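Local coordinates for protein mini spindles (PDB 5VJC), which probably binds tubulin through its HEAT-repeat TOG domains and promotes microtubule dynamics and formation of the mitotic spindle, at residues A[53-58]-A[71-76]; A[66-71]-A[108-113]; A[117-122]-A[157-162]; A[162-167]-A[196-201]. One frame throughout, in Å; residues are numbered along the deposited sequence.

Contact 1: residues A[53-58]-A[71-76]; sequences KALIAN and IEQLSE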
# COMPACT_ATOMS: atom_id res chain seq x y z
N LYS A 53 23.54 -14.43 -4.68
CA LYS A 53 22.82 -15.70 -4.64
C LYS A 53 22.58 -16.23 -3.22
O LYS A 53 21.62 -16.97 -3.00
CB LYS A 53 23.54 -16.75 -5.49
CG LYS A 53 23.26 -16.56 -7.00
CD LYS A 53 24.54 -16.50 -7.82
CE LYS A 53 24.25 -16.02 -9.25
NZ LYS A 53 23.28 -16.95 -9.88
N ALA A 54 23.41 -15.84 -2.26
CA ALA A 54 23.12 -16.23 -0.88
C ALA A 54 21.87 -15.47 -0.37
O ALA A 54 21.04 -16.03 0.35
CB ALA A 54 24.32 -15.96 0.03
N LEU A 55 21.76 -14.21 -0.78
CA LEU A 55 20.62 -13.38 -0.39
C LEU A 55 19.34 -13.99 -0.95
O LEU A 55 18.36 -14.15 -0.22
CB LEU A 55 20.80 -11.96 -0.89
CG LEU A 55 19.81 -10.93 -0.36
CD1 LEU A 55 20.07 -10.66 1.13
CD2 LEU A 55 19.90 -9.65 -1.18
N ILE A 56 19.37 -14.33 -2.24
CA ILE A 56 18.25 -15.04 -2.87
C ILE A 56 17.85 -16.28 -2.07
O ILE A 56 16.67 -16.51 -1.81
CB ILE A 56 18.59 -15.46 -4.33
CG1 ILE A 56 18.73 -14.22 -5.23
CG2 ILE A 56 17.53 -16.40 -4.89
CD1 ILE A 56 19.14 -14.56 -6.68
N ALA A 57 18.85 -17.09 -1.68
CA ALA A 57 18.58 -18.29 -0.89
C ALA A 57 17.81 -17.96 0.39
O ALA A 57 16.81 -18.63 0.71
CB ALA A 57 19.90 -19.02 -0.56
N ASN A 58 18.25 -16.93 1.11
CA ASN A 58 17.61 -16.49 2.35
C ASN A 58 16.23 -15.91 2.13
O ASN A 58 15.34 -16.06 2.97
CB ASN A 58 18.48 -15.46 3.07
CG ASN A 58 19.68 -16.10 3.73
OD1 ASN A 58 19.61 -17.24 4.18
ND2 ASN A 58 20.79 -15.37 3.79
N ILE A 71 16.17 -8.47 5.58
CA ILE A 71 15.81 -7.06 5.78
C ILE A 71 16.92 -6.28 6.50
O ILE A 71 17.25 -5.16 6.11
CB ILE A 71 14.50 -6.94 6.58
CG1 ILE A 71 13.33 -7.42 5.71
CG2 ILE A 71 14.30 -5.48 7.02
CD1 ILE A 71 12.13 -7.91 6.49
N GLU A 72 17.49 -6.87 7.54
CA GLU A 72 18.63 -6.25 8.20
C GLU A 72 19.81 -6.00 7.24
O GLU A 72 20.43 -4.95 7.26
CB GLU A 72 19.09 -7.12 9.36
CG GLU A 72 20.22 -6.50 10.16
CD GLU A 72 20.62 -7.37 11.34
OE1 GLU A 72 21.13 -8.50 11.10
OE2 GLU A 72 20.43 -6.94 12.49
N GLN A 73 20.11 -6.97 6.39
CA GLN A 73 21.21 -6.79 5.44
C GLN A 73 20.88 -5.67 4.44
O GLN A 73 21.71 -4.80 4.19
CB GLN A 73 21.51 -8.10 4.72
CG GLN A 73 22.27 -9.08 5.59
CD GLN A 73 22.27 -10.48 5.03
OE1 GLN A 73 21.40 -10.85 4.25
NE2 GLN A 73 23.25 -11.27 5.44
N LEU A 74 19.67 -5.67 3.91
CA LEU A 74 19.29 -4.62 2.97
C LEU A 74 19.30 -3.26 3.64
O LEU A 74 19.71 -2.26 3.04
CB LEU A 74 17.91 -4.91 2.38
CG LEU A 74 17.78 -6.13 1.47
CD1 LEU A 74 16.31 -6.49 1.24
CD2 LEU A 74 18.50 -5.86 0.15
N SER A 75 18.85 -3.21 4.89
CA SER A 75 18.83 -1.94 5.62
C SER A 75 20.23 -1.37 5.79
O SER A 75 20.44 -0.17 5.61
CB SER A 75 18.17 -2.12 7.00
OG SER A 75 18.13 -0.87 7.69
N GLU A 76 21.19 -2.22 6.13
CA GLU A 76 22.58 -1.77 6.28
C GLU A 76 23.18 -1.37 4.92
O GLU A 76 23.91 -0.39 4.82
CB GLU A 76 23.43 -2.85 6.94
CG GLU A 76 23.78 -2.55 8.38
CD GLU A 76 23.58 -3.75 9.29
OE1 GLU A 76 23.46 -4.88 8.78
OE2 GLU A 76 23.55 -3.55 10.53
O HOH W 1 22.16 -12.76 2.71
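Leu55 is the residue of helix 53-59 that reaches furthest across to helix 64-77, and its two methyl branches have different partners. CD2 meets Leu74 CD2 at 4.3 Å, methyl against methyl, on the buried side. CD1 lies against the amide of Gln73, 3.4 Å from its OE1. The two side chains run antiparallel alongside each other, leucine outbound and glutamine inbound. With CG of Leu55 anti to its backbone N (chi1 -170°), the forked end leans into the gap between the two helices. Tyr114 of helix 105-124 and Leu8 of the N-terminal loop also pack on Leu74.

The looser side holds Asn58 and Gln73, both partly exposed. Their side chains make no direct hydrogen bond; a water spans the gap, accepting from Asn58 ND2 at 3.1 Å and donating to Gln73 OE1 at 2.6 Å. The extended chain of Gln73 beyond CG carries OE1 out to this water.

Gln73 OE1 therefore does two jobs: it rests on a leucine methyl and it takes a short bond from solvent. With a small shared surface, 134 Å², and no direct polar bond, the contact is a light seam of one methyl pair and one methyl-amide contact, completed by water on its polar, partly exposed side, consistent with simple packing of neighbouring helices at the N-terminal end of the helical array.

Contact 2: residues A[66-71]-A[108-113]; sequences YHLKVI and LIKGLE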
# COMPACT_ATOMS: atom_id res chain seq x y z
N TYR A 66 15.17 -15.93 8.53
CA TYR A 66 16.03 -15.58 7.40
C TYR A 66 15.51 -14.33 6.68
O TYR A 66 16.29 -13.57 6.09
CB TYR A 66 16.17 -16.75 6.43
CG TYR A 66 16.93 -17.89 7.06
CD1 TYR A 66 18.29 -17.76 7.35
CD2 TYR A 66 16.28 -19.06 7.45
CE1 TYR A 66 18.98 -18.79 7.97
CE2 TYR A 66 16.96 -20.08 8.06
CZ TYR A 66 18.31 -19.95 8.32
OH TYR A 66 18.98 -20.98 8.93
N HIS A 67 14.20 -14.13 6.73
CA HIS A 67 13.61 -12.90 6.20
C HIS A 67 14.01 -11.68 7.02
O HIS A 67 14.26 -10.60 6.47
CB HIS A 67 12.09 -13.03 6.18
CG HIS A 67 11.61 -14.24 5.46
ND1 HIS A 67 10.34 -14.76 5.64
CD2 HIS A 67 12.22 -15.05 4.57
CE1 HIS A 67 10.20 -15.83 4.89
NE2 HIS A 67 11.33 -16.03 4.23
N LEU A 68 14.08 -11.85 8.34
CA LEU A 68 14.52 -10.74 9.18
C LEU A 68 15.97 -10.41 8.85
O LEU A 68 16.34 -9.25 8.77
CB LEU A 68 14.37 -11.04 10.69
CG LEU A 68 12.95 -11.11 11.27
CD1 LEU A 68 12.99 -11.62 12.71
CD2 LEU A 68 12.26 -9.76 11.23
N LYS A 69 16.78 -11.45 8.69
CA LYS A 69 18.17 -11.28 8.27
C LYS A 69 18.29 -10.52 6.95
O LYS A 69 19.06 -9.57 6.84
CB LYS A 69 18.87 -12.64 8.14
CG LYS A 69 20.32 -12.54 7.68
CD LYS A 69 20.93 -13.95 7.71
CE LYS A 69 22.43 -13.92 7.53
NZ LYS A 69 22.99 -15.29 7.70
N VAL A 70 17.53 -10.96 5.95
CA VAL A 70 17.53 -10.27 4.66
C VAL A 70 17.22 -8.79 4.81
O VAL A 70 17.93 -7.92 4.28
CB VAL A 70 16.51 -10.91 3.69
CG1 VAL A 70 16.29 -10.01 2.47
CG2 VAL A 70 17.00 -12.29 3.24
N ILE A 71 16.17 -8.47 5.58
CA ILE A 71 15.81 -7.06 5.78
C ILE A 71 16.92 -6.28 6.50
O ILE A 71 17.25 -5.16 6.11
CB ILE A 71 14.50 -6.94 6.58
CG1 ILE A 71 13.33 -7.42 5.71
CG2 ILE A 71 14.30 -5.48 7.02
CD1 ILE A 71 12.13 -7.91 6.49
N LEU A 108 6.89 -8.03 9.53
CA LEU A 108 6.13 -6.88 9.06
C LEU A 108 6.71 -5.57 9.59
O LEU A 108 6.94 -4.63 8.83
CB LEU A 108 4.66 -7.03 9.41
CG LEU A 108 3.94 -8.25 8.83
CD1 LEU A 108 2.52 -8.37 9.40
CD2 LEU A 108 3.88 -8.16 7.32
N ILE A 109 7.01 -5.50 10.89
CA ILE A 109 7.49 -4.25 11.49
C ILE A 109 8.87 -3.84 10.96
O ILE A 109 9.12 -2.67 10.66
CB ILE A 109 7.53 -4.33 13.04
CG1 ILE A 109 6.11 -4.27 13.62
CG2 ILE A 109 8.37 -3.18 13.61
CD1 ILE A 109 5.95 -4.92 14.99
N LYS A 110 9.77 -4.80 10.89
CA LYS A 110 11.10 -4.51 10.38
C LYS A 110 11.07 -4.25 8.85
O LYS A 110 11.78 -3.36 8.39
CB LYS A 110 12.05 -5.67 10.71
CG LYS A 110 12.24 -5.90 12.22
CD LYS A 110 12.71 -4.62 12.93
CE LYS A 110 14.22 -4.44 12.78
NZ LYS A 110 14.68 -3.20 13.47
N GLY A 111 10.27 -4.99 8.09
CA GLY A 111 10.11 -4.70 6.66
C GLY A 111 9.54 -3.30 6.41
O GLY A 111 9.99 -2.56 5.53
N LEU A 112 8.55 -2.93 7.21
CA LEU A 112 7.98 -1.58 7.09
C LEU A 112 8.99 -0.50 7.47
O LEU A 112 9.06 0.50 6.80
CB LEU A 112 6.70 -1.46 7.93
CG LEU A 112 5.54 -2.24 7.31
CD1 LEU A 112 4.41 -2.50 8.32
CD2 LEU A 112 5.02 -1.51 6.07
N GLU A 113 9.77 -0.69 8.53
CA GLU A 113 10.84 0.26 8.86
C GLU A 113 11.83 0.44 7.72
O GLU A 113 12.24 1.55 7.42
CB GLU A 113 11.65 -0.19 10.07
CG GLU A 113 11.17 0.24 11.43
CD GLU A 113 12.12 -0.25 12.52
OE1 GLU A 113 13.33 -0.41 12.23
OE2 GLU A 113 11.66 -0.48 13.66
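Leu68 and Ile71, one turn apart on helix 64-77, are the residues that touch helix 105-124. The two segments run nearly parallel, 16° between their axes, which come within 9.7 Å.

Going along 66-71, Leu68 is the first to touch. Its CD2 lies 4.0 Å from Lys110 CG and also meets CB of that lysine, the leucine lying nearly perpendicular to the lysine stem, so it is the aliphatic base of the lysine that is used. Val70 packs on helices 53-59 and 89-99 instead.

Ile71 makes the closer approach. Its CG2, anti to the backbone N, comes 3.6 Å from Lys110 O, while CG1, beside that N (chi1 -69°), sends CD1 onto the backbone of Gly111, 3.8 Å from its CA. Here the nearest pair of CA atoms, Ile71 and Gly111, is 6.2 Å apart, and with no side chain on the glycine the methyl can lie straight on the main chain. An alanine in place of Ile71 would keep neither CG2 nor CD1 and is likely to leave a gap over Gly111 and the carbonyl of Lys110. Trp95 of helix 89-99 also packs on Ile71.

Lys110 bends at chi2 and chi3, and its NZ meets Glu113 OE1 at 3.3 Å, a weak bond within a salt bridge on its own helix. The charge is thus handled on the solvent side, and what joins the two helices is purely van der Waals packing, methyls against a lysine stem and a bare glycine.

Contact 3: residues A[117-122]-A[157-162]; sequences QVFQVL and RRVLRQ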
# COMPACT_ATOMS: atom_id res chain seq x y z
N GLN A 117 12.91 3.77 5.14
CA GLN A 117 14.26 4.21 4.72
C GLN A 117 14.37 4.25 3.19
O GLN A 117 14.95 5.17 2.61
CB GLN A 117 15.37 3.31 5.26
CG GLN A 117 15.41 2.96 6.76
CD GLN A 117 16.40 1.81 7.01
OE1 GLN A 117 16.02 0.70 7.43
NE2 GLN A 117 17.68 2.06 6.68
N VAL A 118 13.81 3.24 2.54
CA VAL A 118 13.81 3.17 1.07
C VAL A 118 13.08 4.35 0.44
O VAL A 118 13.60 5.01 -0.46
CB VAL A 118 13.16 1.87 0.56
CG1 VAL A 118 12.85 1.95 -0.94
CG2 VAL A 118 14.06 0.68 0.86
N PHE A 119 11.86 4.64 0.91
CA PHE A 119 11.08 5.68 0.24
C PHE A 119 11.65 7.07 0.53
O PHE A 119 11.55 7.95 -0.32
CB PHE A 119 9.60 5.57 0.61
CG PHE A 119 8.88 4.59 -0.26
CD1 PHE A 119 8.30 4.99 -1.45
CD2 PHE A 119 8.88 3.24 0.06
CE1 PHE A 119 7.70 4.08 -2.30
CE2 PHE A 119 8.27 2.31 -0.79
CZ PHE A 119 7.68 2.73 -1.97
N GLN A 120 12.29 7.24 1.68
CA GLN A 120 13.05 8.47 1.93
C GLN A 120 14.17 8.66 0.89
O GLN A 120 14.35 9.77 0.36
CB GLN A 120 13.66 8.48 3.34
CG GLN A 120 14.16 9.88 3.71
CD GLN A 120 13.07 10.94 3.53
OE1 GLN A 120 11.99 10.84 4.12
NE2 GLN A 120 13.34 11.95 2.69
N VAL A 121 14.91 7.61 0.59
CA VAL A 121 15.91 7.66 -0.49
C VAL A 121 15.26 8.04 -1.82
O VAL A 121 15.77 8.92 -2.54
CB VAL A 121 16.67 6.32 -0.63
CG1 VAL A 121 17.49 6.28 -1.93
CG2 VAL A 121 17.57 6.13 0.56
N LEU A 122 14.13 7.44 -2.14
CA LEU A 122 13.44 7.76 -3.41
C LEU A 122 13.01 9.23 -3.45
O LEU A 122 13.13 9.91 -4.49
CB LEU A 122 12.23 6.86 -3.60
CG LEU A 122 12.51 5.35 -3.56
CD1 LEU A 122 11.24 4.55 -3.88
CD2 LEU A 122 13.65 4.97 -4.50
N ARG A 157 0.79 2.92 7.33
CA ARG A 157 0.38 4.30 7.11
C ARG A 157 1.59 5.19 6.77
O ARG A 157 1.53 6.04 5.88
CB ARG A 157 -0.37 4.81 8.36
CG ARG A 157 -1.15 6.13 8.21
CD ARG A 157 -2.55 6.02 8.92
NE ARG A 157 -2.43 5.31 10.18
CZ ARG A 157 -3.32 4.43 10.64
NH1 ARG A 157 -4.42 4.19 9.95
NH2 ARG A 157 -3.10 3.82 11.80
N ARG A 158 2.70 5.01 7.48
CA ARG A 158 3.89 5.85 7.28
C ARG A 158 4.46 5.65 5.86
O ARG A 158 4.77 6.62 5.14
CB ARG A 158 4.94 5.52 8.34
CG ARG A 158 6.27 6.22 8.18
CD ARG A 158 6.32 7.62 8.78
NE ARG A 158 7.69 8.13 8.87
CZ ARG A 158 8.31 8.81 7.89
NH1 ARG A 158 7.69 9.07 6.75
NH2 ARG A 158 9.56 9.23 8.07
N VAL A 159 4.58 4.39 5.46
CA VAL A 159 5.02 4.04 4.11
C VAL A 159 4.02 4.54 3.08
O VAL A 159 4.40 5.15 2.09
CB VAL A 159 5.20 2.50 3.96
CG1 VAL A 159 5.51 2.09 2.48
CG2 VAL A 159 6.29 2.00 4.91
N LEU A 160 2.73 4.29 3.30
CA LEU A 160 1.73 4.73 2.33
C LEU A 160 1.82 6.25 2.11
O LEU A 160 1.68 6.76 0.98
CB LEU A 160 0.33 4.34 2.77
CG LEU A 160 -0.78 4.54 1.72
CD1 LEU A 160 -0.72 3.47 0.61
CD2 LEU A 160 -2.15 4.56 2.36
N ARG A 161 2.12 6.98 3.17
CA ARG A 161 2.13 8.44 3.05
C ARG A 161 3.44 8.96 2.48
O ARG A 161 3.54 10.15 2.15
CB ARG A 161 1.83 9.07 4.40
CG ARG A 161 0.35 8.86 4.74
CD ARG A 161 -0.00 9.35 6.14
NE ARG A 161 -1.37 8.96 6.47
CZ ARG A 161 -2.02 9.37 7.56
NH1 ARG A 161 -1.43 10.22 8.40
NH2 ARG A 161 -3.26 8.97 7.78
N GLN A 162 4.40 8.07 2.30
CA GLN A 162 5.56 8.33 1.47
C GLN A 162 5.30 7.97 0.00
O GLN A 162 5.74 8.67 -0.88
CB GLN A 162 6.77 7.55 1.95
CG GLN A 162 7.28 7.97 3.31
CD GLN A 162 8.39 7.07 3.74
OE1 GLN A 162 8.19 5.85 3.88
NE2 GLN A 162 9.59 7.64 3.89
O HOH W 2 9.39 10.49 4.36
O HOH W 3 12.29 9.54 6.64
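Phe119 and Gln162 bring their CA atoms to 6.2 Å where segments 117-122 and 157-162 run side by side, their axes 9.7 Å apart at closest and inclined by 15°.

Gln162 lies against the base of Phe119: its OE1 is 3.6 Å from Phe119 CB, and this buried oxygen has no polar partner in the model. Gln162 NE2, by contrast, donates to Val116 O and, at 2.9 Å, to a water. Gln162 CB also packs on Phe119 CB, at 3.7 Å; beyond that the ring, with CG beside its backbone N (chi1 -84°), runs on past the glutamine, and its CE2 meets Val159 CG1 at 4.3 Å. Leu122 CD1 lies over one face of the ring, displaced toward its edge.

Toward solvent, Gln120 runs roughly square to Gln162, the amide planes 42° apart. Its NE2 is held by Asp124, while Gln120 OE1 receives two waters. The water bound by Gln162 NE2 also donates to Gln120 OE1 at 2.6 Å and accepts from Arg158 NH1, in plane at the guanidinium edge. The second water bridges weakly to Arg158 NH2. A leucine in place of Gln162 would probably leave Val116 O and the shared water without this donor, removing one link of the polar network.

The contact lies between helices 105-124 and 150-166. Beyond it, Leu93 of helix 89-99 backs Phe119, Leu141 of helix 131-142 packs on Val159, and salt bridges from Arg157 to Glu190 and from Arg161 to Glu194 lead on to helix 185-202.

Contact 4: residues A[162-167]-A[196-201]; sequences QVILVF and TFLIES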
# COMPACT_ATOMS: atom_id res chain seq x y z
N GLN A 162 4.40 8.07 2.30
CA GLN A 162 5.56 8.33 1.47
C GLN A 162 5.30 7.97 0.00
O GLN A 162 5.74 8.67 -0.88
CB GLN A 162 6.77 7.55 1.95
CG GLN A 162 7.28 7.97 3.31
CD GLN A 162 8.39 7.07 3.74
OE1 GLN A 162 8.19 5.85 3.88
NE2 GLN A 162 9.59 7.64 3.89
N VAL A 163 4.61 6.86 -0.23
CA VAL A 163 4.32 6.42 -1.59
C VAL A 163 3.61 7.51 -2.40
O VAL A 163 3.94 7.74 -3.57
CB VAL A 163 3.47 5.14 -1.60
CG1 VAL A 163 3.04 4.79 -3.02
CG2 VAL A 163 4.26 3.97 -0.99
N ILE A 164 2.65 8.20 -1.77
CA ILE A 164 1.88 9.20 -2.49
C ILE A 164 2.74 10.38 -2.93
O ILE A 164 2.32 11.15 -3.76
CB ILE A 164 0.70 9.76 -1.67
CG1 ILE A 164 1.22 10.44 -0.40
CG2 ILE A 164 -0.28 8.66 -1.34
CD1 ILE A 164 0.15 10.69 0.65
N LEU A 165 3.95 10.51 -2.38
CA LEU A 165 4.85 11.57 -2.81
C LEU A 165 5.61 11.18 -4.08
O LEU A 165 6.15 12.04 -4.76
CB LEU A 165 5.83 11.92 -1.69
CG LEU A 165 5.13 12.31 -0.37
CD1 LEU A 165 6.12 12.55 0.76
CD2 LEU A 165 4.24 13.53 -0.60
N VAL A 166 5.65 9.89 -4.39
CA VAL A 166 6.42 9.42 -5.55
C VAL A 166 5.60 8.57 -6.53
O VAL A 166 6.16 7.93 -7.41
CB VAL A 166 7.66 8.60 -5.13
CG1 VAL A 166 8.70 9.49 -4.43
CG2 VAL A 166 7.26 7.37 -4.26
N PHE A 167 4.28 8.61 -6.38
CA PHE A 167 3.36 7.81 -7.17
C PHE A 167 2.02 8.55 -7.15
O PHE A 167 1.70 9.17 -6.13
CB PHE A 167 3.27 6.39 -6.57
CG PHE A 167 2.46 5.43 -7.38
CD1 PHE A 167 2.92 4.98 -8.61
CD2 PHE A 167 1.23 4.97 -6.93
CE1 PHE A 167 2.17 4.11 -9.38
CE2 PHE A 167 0.48 4.09 -7.69
CZ PHE A 167 0.94 3.66 -8.91
N THR A 196 -10.25 9.82 4.62
CA THR A 196 -10.46 11.11 5.28
C THR A 196 -9.16 11.92 5.27
O THR A 196 -9.16 13.11 4.95
CB THR A 196 -10.94 10.92 6.73
OG1 THR A 196 -12.11 10.09 6.75
CG2 THR A 196 -11.26 12.28 7.40
N PHE A 197 -8.04 11.26 5.59
CA PHE A 197 -6.75 11.94 5.56
C PHE A 197 -6.44 12.47 4.15
O PHE A 197 -6.04 13.62 3.97
CB PHE A 197 -5.63 11.01 6.05
CG PHE A 197 -4.24 11.52 5.71
CD1 PHE A 197 -3.61 12.44 6.54
CD2 PHE A 197 -3.59 11.09 4.57
CE1 PHE A 197 -2.34 12.91 6.22
CE2 PHE A 197 -2.33 11.56 4.25
CZ PHE A 197 -1.70 12.46 5.09
N LEU A 198 -6.66 11.63 3.15
CA LEU A 198 -6.37 12.00 1.77
C LEU A 198 -7.25 13.14 1.27
O LEU A 198 -6.79 14.03 0.54
CB LEU A 198 -6.53 10.78 0.85
CG LEU A 198 -5.44 9.73 1.02
CD1 LEU A 198 -5.80 8.50 0.18
CD2 LEU A 198 -4.08 10.31 0.62
N ILE A 199 -8.53 13.10 1.64
CA ILE A 199 -9.46 14.16 1.23
C ILE A 199 -9.11 15.50 1.92
O ILE A 199 -9.13 16.54 1.29
CB ILE A 199 -10.92 13.77 1.55
CG1 ILE A 199 -11.33 12.60 0.65
CG2 ILE A 199 -11.87 14.95 1.31
CD1 ILE A 199 -12.67 12.03 1.02
N GLU A 200 -8.79 15.46 3.21
CA GLU A 200 -8.31 16.65 3.91
C GLU A 200 -7.01 17.21 3.31
O GLU A 200 -6.78 18.43 3.30
CB GLU A 200 -8.11 16.33 5.40
CG GLU A 200 -8.19 17.55 6.30
CD GLU A 200 -7.75 17.26 7.73
OE1 GLU A 200 -7.06 16.24 7.95
OE2 GLU A 200 -8.09 18.05 8.64
N SER A 201 -6.17 16.32 2.77
CA SER A 201 -4.85 16.69 2.28
C SER A 201 -4.84 17.18 0.84
O SER A 201 -4.11 18.11 0.50
CB SER A 201 -3.89 15.50 2.41
OG SER A 201 -3.74 15.13 3.77
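Ile164 points its CD1 into the notch between Phe197 and Leu198, and this single methyl makes both contacts across the gap. It meets the Phe197 ring at the edge, near the ring plane, 4.5 Å from CE2, and comes to 4.2 Å from Leu198 CD2. The Ile164 chi1 of 61° places CG1 beside both the backbone N and the carbonyl carbon, while chi2, extended at -165°, carries CD1 outward to helix 185-202.

The faces of the same ring are taken by other groups. Ser201 OG lies 3.5 Å above its plane, over the centre, and on the opposite face Arg161 makes a cation-pi contact. The serine is fixed by a bond from its OG to Phe197 O of 2.8 Å, arriving 38° out of the carbonyl plane; Ser201 N reaches the same oxygen from the other side of that plane. The bond thus holds the hydroxyl over the ring.

Helix 169-178 adds to the apolar packing, with Val172 on Ile164 and Phe173 on Leu198. Here one methyl of helix 150-166 sits between two side chains of helix 185-202; such side-by-side stacking of helices builds an alpha-solenoid, consistent with the HEAT-repeat array of a TOG domain.

Overall arrangement
From the N terminus, contact 1 closes the first short loop, bringing helix 53-59 against helix 64-77. Before it closes, contact 2 opens: segment 66-71 begins between the two segments of contact 1 and overlaps the second at Ile71, so the two cross, and contact 2 runs on to helix 105-124. That helix carries the chain into contact 3, which follows in series and ties it to helix 150-166. Contact 4 takes over at Gln162, shared with contact 3, and closes on helix 185-202. Helices 64-77, 105-124 and 150-166 thus each serve two contacts; contacts 1 and 4 end on opposite sides of the chain's centre, about 30 Å between their centres.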